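Local atomic coordinates of signal recognition particle receptor subunit beta (Mus musculus, PDB entry 2FH5), a protein that binds GTP as a subunit of the signal recognition particle receptor, which targets nascent secretory proteins to the endoplasmic reticulum membrane. Residues I136-R148 and Q167-Q179. Sequence-based numbering, arbitrary orientation.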
# COMPACT_ATOMS: atom_id res chain seq x y z
N ILE B 136 15.75 1.90 16.19
CA ILE B 136 15.39 0.86 15.24
C ILE B 136 16.66 0.29 14.61
O ILE B 136 16.77 -0.93 14.42
CB ILE B 136 14.40 1.42 14.19
CG1 ILE B 136 13.01 1.50 14.84
CG2 ILE B 136 14.39 0.55 12.91
CD1 ILE B 136 12.04 2.34 14.06
N GLN B 137 17.63 1.16 14.32
CA GLN B 137 18.89 0.70 13.75
C GLN B 137 19.59 -0.24 14.72
O GLN B 137 20.09 -1.30 14.33
CB GLN B 137 19.83 1.85 13.45
CG GLN B 137 21.01 1.36 12.65
CD GLN B 137 22.14 2.35 12.52
OE1 GLN B 137 21.92 3.55 12.36
NE2 GLN B 137 23.37 1.84 12.56
N GLN B 138 19.63 0.16 15.99
CA GLN B 138 20.28 -0.64 17.01
C GLN B 138 19.63 -2.02 17.14
O GLN B 138 20.33 -3.03 17.08
CB GLN B 138 20.26 0.09 18.37
CG GLN B 138 20.49 -0.84 19.57
CD GLN B 138 20.58 -0.10 20.91
OE1 GLN B 138 19.91 0.92 21.12
NE2 GLN B 138 21.39 -0.63 21.83
N GLN B 139 18.31 -2.08 17.28
CA GLN B 139 17.64 -3.37 17.41
C GLN B 139 17.73 -4.22 16.13
O GLN B 139 17.80 -5.45 16.19
CB GLN B 139 16.19 -3.17 17.82
CG GLN B 139 16.06 -2.56 19.21
CD GLN B 139 16.79 -3.39 20.27
OE1 GLN B 139 16.40 -4.54 20.55
NE2 GLN B 139 17.85 -2.82 20.86
N LEU B 140 17.74 -3.58 14.97
CA LEU B 140 17.87 -4.36 13.74
C LEU B 140 19.27 -4.97 13.60
O LEU B 140 19.41 -6.09 13.10
CB LEU B 140 17.57 -3.52 12.52
CG LEU B 140 16.09 -3.35 12.26
CD1 LEU B 140 15.92 -2.25 11.25
CD2 LEU B 140 15.49 -4.70 11.81
N GLU B 141 20.30 -4.24 14.02
CA GLU B 141 21.67 -4.77 13.94
C GLU B 141 21.77 -5.98 14.87
O GLU B 141 22.24 -7.05 14.47
CB GLU B 141 22.70 -3.70 14.32
CG GLU B 141 22.68 -2.53 13.36
CD GLU B 141 23.79 -1.52 13.58
OE1 GLU B 141 24.12 -1.23 14.75
OE2 GLU B 141 24.31 -0.99 12.57
N LYS B 142 21.30 -5.81 16.10
CA LYS B 142 21.34 -6.90 17.06
C LYS B 142 20.61 -8.13 16.50
O LYS B 142 21.06 -9.26 16.66
CB LYS B 142 20.72 -6.42 18.37
CG LYS B 142 20.35 -7.54 19.35
CD LYS B 142 19.72 -6.98 20.64
CE LYS B 142 19.31 -8.11 21.59
NZ LYS B 142 18.69 -7.62 22.86
N GLU B 143 19.49 -7.90 15.83
CA GLU B 143 18.69 -8.99 15.27
C GLU B 143 19.29 -9.63 14.01
O GLU B 143 19.23 -10.84 13.82
CB GLU B 143 17.29 -8.46 14.96
CG GLU B 143 16.28 -9.53 14.69
CD GLU B 143 15.90 -10.29 15.94
OE1 GLU B 143 15.61 -9.62 16.97
OE2 GLU B 143 15.89 -11.54 15.88
N LEU B 144 19.86 -8.83 13.11
CA LEU B 144 20.46 -9.41 11.91
C LEU B 144 21.70 -10.20 12.37
O LEU B 144 22.09 -11.20 11.76
CB LEU B 144 20.85 -8.30 10.95
CG LEU B 144 19.67 -7.51 10.36
CD1 LEU B 144 20.16 -6.23 9.74
CD2 LEU B 144 18.96 -8.36 9.35
N ASN B 145 22.29 -9.76 13.48
CA ASN B 145 23.45 -10.42 14.01
C ASN B 145 23.15 -11.85 14.40
O ASN B 145 24.00 -12.70 14.29
CB ASN B 145 24.01 -9.69 15.23
CG ASN B 145 25.28 -10.33 15.73
OD1 ASN B 145 26.26 -10.47 14.99
ND2 ASN B 145 25.25 -10.76 16.98
N THR B 146 21.94 -12.11 14.89
CA THR B 146 21.60 -13.48 15.25
C THR B 146 21.15 -14.24 14.02
O THR B 146 21.46 -15.42 13.87
CB THR B 146 20.48 -13.56 16.30
OG1 THR B 146 20.93 -12.98 17.52
CG2 THR B 146 20.10 -15.00 16.57
N LEU B 147 20.43 -13.57 13.13
CA LEU B 147 19.93 -14.20 11.92
C LEU B 147 21.00 -14.77 10.99
O LEU B 147 20.78 -15.82 10.40
CB LEU B 147 19.06 -13.23 11.10
CG LEU B 147 17.56 -13.17 11.39
CD1 LEU B 147 16.97 -12.09 10.52
CD2 LEU B 147 16.90 -14.53 11.08
N ARG B 148 22.13 -14.10 10.84
CA ARG B 148 23.16 -14.63 9.96
C ARG B 148 23.74 -15.94 10.49
O ARG B 148 24.44 -16.65 9.76
CB ARG B 148 24.26 -13.60 9.72
CG ARG B 148 24.82 -13.05 10.95
CD ARG B 148 25.89 -12.01 10.68
NE ARG B 148 26.55 -11.67 11.94
CZ ARG B 148 27.72 -11.07 12.04
NH1 ARG B 148 28.38 -10.74 10.95
NH2 ARG B 148 28.23 -10.82 13.24
N GLN B 167 27.30 -13.23 2.49
CA GLN B 167 27.00 -13.09 3.91
C GLN B 167 27.10 -11.65 4.42
O GLN B 167 27.62 -10.77 3.74
CB GLN B 167 27.93 -13.97 4.73
CG GLN B 167 29.34 -13.45 4.82
CD GLN B 167 30.14 -14.20 5.84
OE1 GLN B 167 30.46 -15.38 5.65
NE2 GLN B 167 30.45 -13.54 6.95
N LEU B 168 26.61 -11.44 5.64
CA LEU B 168 26.60 -10.11 6.25
C LEU B 168 27.82 -9.75 7.07
O LEU B 168 28.09 -10.37 8.09
CB LEU B 168 25.35 -9.96 7.13
CG LEU B 168 23.94 -10.04 6.54
CD1 LEU B 168 22.96 -9.66 7.63
CD2 LEU B 168 23.79 -9.11 5.34
N GLY B 169 28.54 -8.71 6.65
CA GLY B 169 29.71 -8.26 7.38
C GLY B 169 30.75 -9.33 7.64
O GLY B 169 30.99 -10.20 6.78
N LYS B 170 31.39 -9.29 8.80
CA LYS B 170 32.40 -10.29 9.13
C LYS B 170 31.88 -11.23 10.20
O LYS B 170 31.34 -10.79 11.22
CB LYS B 170 33.69 -9.60 9.60
CG LYS B 170 34.52 -9.04 8.45
CD LYS B 170 35.15 -10.16 7.63
CE LYS B 170 35.78 -9.61 6.36
NZ LYS B 170 36.50 -8.33 6.60
N LYS B 171 32.05 -12.54 9.97
CA LYS B 171 31.58 -13.56 10.91
C LYS B 171 32.06 -13.35 12.35
O LYS B 171 31.30 -13.55 13.31
CB LYS B 171 31.99 -14.95 10.43
CG LYS B 171 33.50 -15.12 10.26
CD LYS B 171 33.88 -16.58 10.09
CE LYS B 171 33.76 -17.32 11.40
NZ LYS B 171 33.58 -18.79 11.23
N GLY B 172 33.31 -12.93 12.49
CA GLY B 172 33.88 -12.72 13.80
C GLY B 172 33.55 -11.43 14.53
O GLY B 172 33.89 -11.29 15.69
N LYS B 173 32.89 -10.48 13.87
CA LYS B 173 32.53 -9.26 14.58
C LYS B 173 31.01 -8.99 14.55
O LYS B 173 30.36 -9.21 13.52
CB LYS B 173 33.26 -8.05 13.99
CG LYS B 173 33.17 -6.84 14.92
CD LYS B 173 33.55 -5.52 14.28
CE LYS B 173 33.14 -4.38 15.21
NZ LYS B 173 31.71 -4.57 15.67
N GLU B 174 30.47 -8.53 15.67
CA GLU B 174 29.05 -8.22 15.80
C GLU B 174 28.56 -7.37 14.62
O GLU B 174 29.11 -6.31 14.34
CB GLU B 174 28.78 -7.50 17.12
CG GLU B 174 29.27 -8.27 18.35
CD GLU B 174 28.29 -9.33 18.85
OE1 GLU B 174 27.30 -8.96 19.51
OE2 GLU B 174 28.50 -10.54 18.57
N PHE B 175 27.52 -7.85 13.94
CA PHE B 175 26.96 -7.16 12.77
C PHE B 175 26.60 -5.70 12.96
O PHE B 175 26.07 -5.31 14.00
CB PHE B 175 25.69 -7.85 12.26
CG PHE B 175 25.10 -7.16 11.07
CD1 PHE B 175 25.65 -7.34 9.81
CD2 PHE B 175 24.09 -6.23 11.22
CE1 PHE B 175 25.22 -6.59 8.73
CE2 PHE B 175 23.65 -5.47 10.13
CZ PHE B 175 24.23 -5.66 8.89
N GLU B 176 26.86 -4.90 11.92
CA GLU B 176 26.52 -3.48 11.91
C GLU B 176 26.34 -3.13 10.46
O GLU B 176 27.01 -3.70 9.61
CB GLU B 176 27.64 -2.63 12.52
CG GLU B 176 27.57 -2.54 14.04
CD GLU B 176 28.76 -1.83 14.65
OE1 GLU B 176 28.93 -0.61 14.44
OE2 GLU B 176 29.54 -2.51 15.35
N PHE B 177 25.42 -2.22 10.16
CA PHE B 177 25.17 -1.82 8.78
C PHE B 177 26.39 -1.21 8.08
O PHE B 177 26.55 -1.40 6.87
CB PHE B 177 23.99 -0.86 8.73
CG PHE B 177 22.65 -1.51 8.98
CD1 PHE B 177 22.05 -2.30 8.00
CD2 PHE B 177 22.00 -1.35 10.21
CE1 PHE B 177 20.80 -2.93 8.24
CE2 PHE B 177 20.76 -1.96 10.46
CZ PHE B 177 20.16 -2.75 9.48
N SER B 178 27.23 -0.50 8.82
CA SER B 178 28.44 0.11 8.24
C SER B 178 29.42 -0.92 7.62
O SER B 178 30.18 -0.59 6.72
CB SER B 178 29.19 0.93 9.29
OG SER B 178 29.70 0.09 10.30
N GLN B 179 29.40 -2.17 8.09
CA GLN B 179 30.27 -3.20 7.55
C GLN B 179 29.80 -3.66 6.16
O GLN B 179 30.44 -4.49 5.51
CB GLN B 179 30.29 -4.43 8.47
CG GLN B 179 30.40 -4.11 9.94
CD GLN B 179 30.16 -5.33 10.79
OE1 GLN B 179 29.88 -6.42 10.27
NE2 GLN B 179 30.26 -5.16 12.12
O HOH W 1 26.28 0.80 14.52
O HOH W 2 26.17 0.80 11.37
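R148, E141 and N145 reach from helix 133-150 of this P-loop GTPase domain to the backbone of the loop 167-179, which leads back into the sheet at strand 184-188. The arginine does most of the gripping, since its several N-H groups can serve three carbonyls at once. Its chain runs straight from CG to NE and spreads the guanidinium among them: R148 NH1 gives to L168 O at 2.9 Å and to K170 O at 3.0 Å, while R148 NH2 gives to K173 O at 2.7 Å. L168 O and K173 O lie close to the guanidinium plane. K170 O also accepts a hydrogen bond from the amide of K173, which closes a type I turn, and the two donors come from opposite faces of its carbonyl plane. F175 CB, not its ring, covers the centre of one guanidinium face; the phenyl ring stands 72° from the guanidinium plane. N145, its CG anti to the backbone N (chi1 -176°), turns OD1 to the loop, where N145 OD1 accepts hydrogen bonds from F175 N at 3.1 Å and from R148 NH2, which, with the three carbonyl bonds, restrains the guanidinium's rotation.

Between this end and E141 lies the apolar part. L144 CD1 touches both rings where they meet, 3.6 Å from F175 CE2 and 3.5 Å from F177 CZ; a branched leucine suits this site because one methyl can reach both. F175 CE2 sits above the centre of F177's face, and F177 also packs edge-to-face with F186 of strand 184-188. E141 lays its CG and carboxylate beside F177, the planes only 25° apart. Like the amide oxygen of N145, a carboxylate oxygen can take a loop amide plus a second donor: E141 OE2 accepts hydrogen bonds from F177 N at 2.9 Å and from Q137 NE2, on opposite faces of the carboxylate.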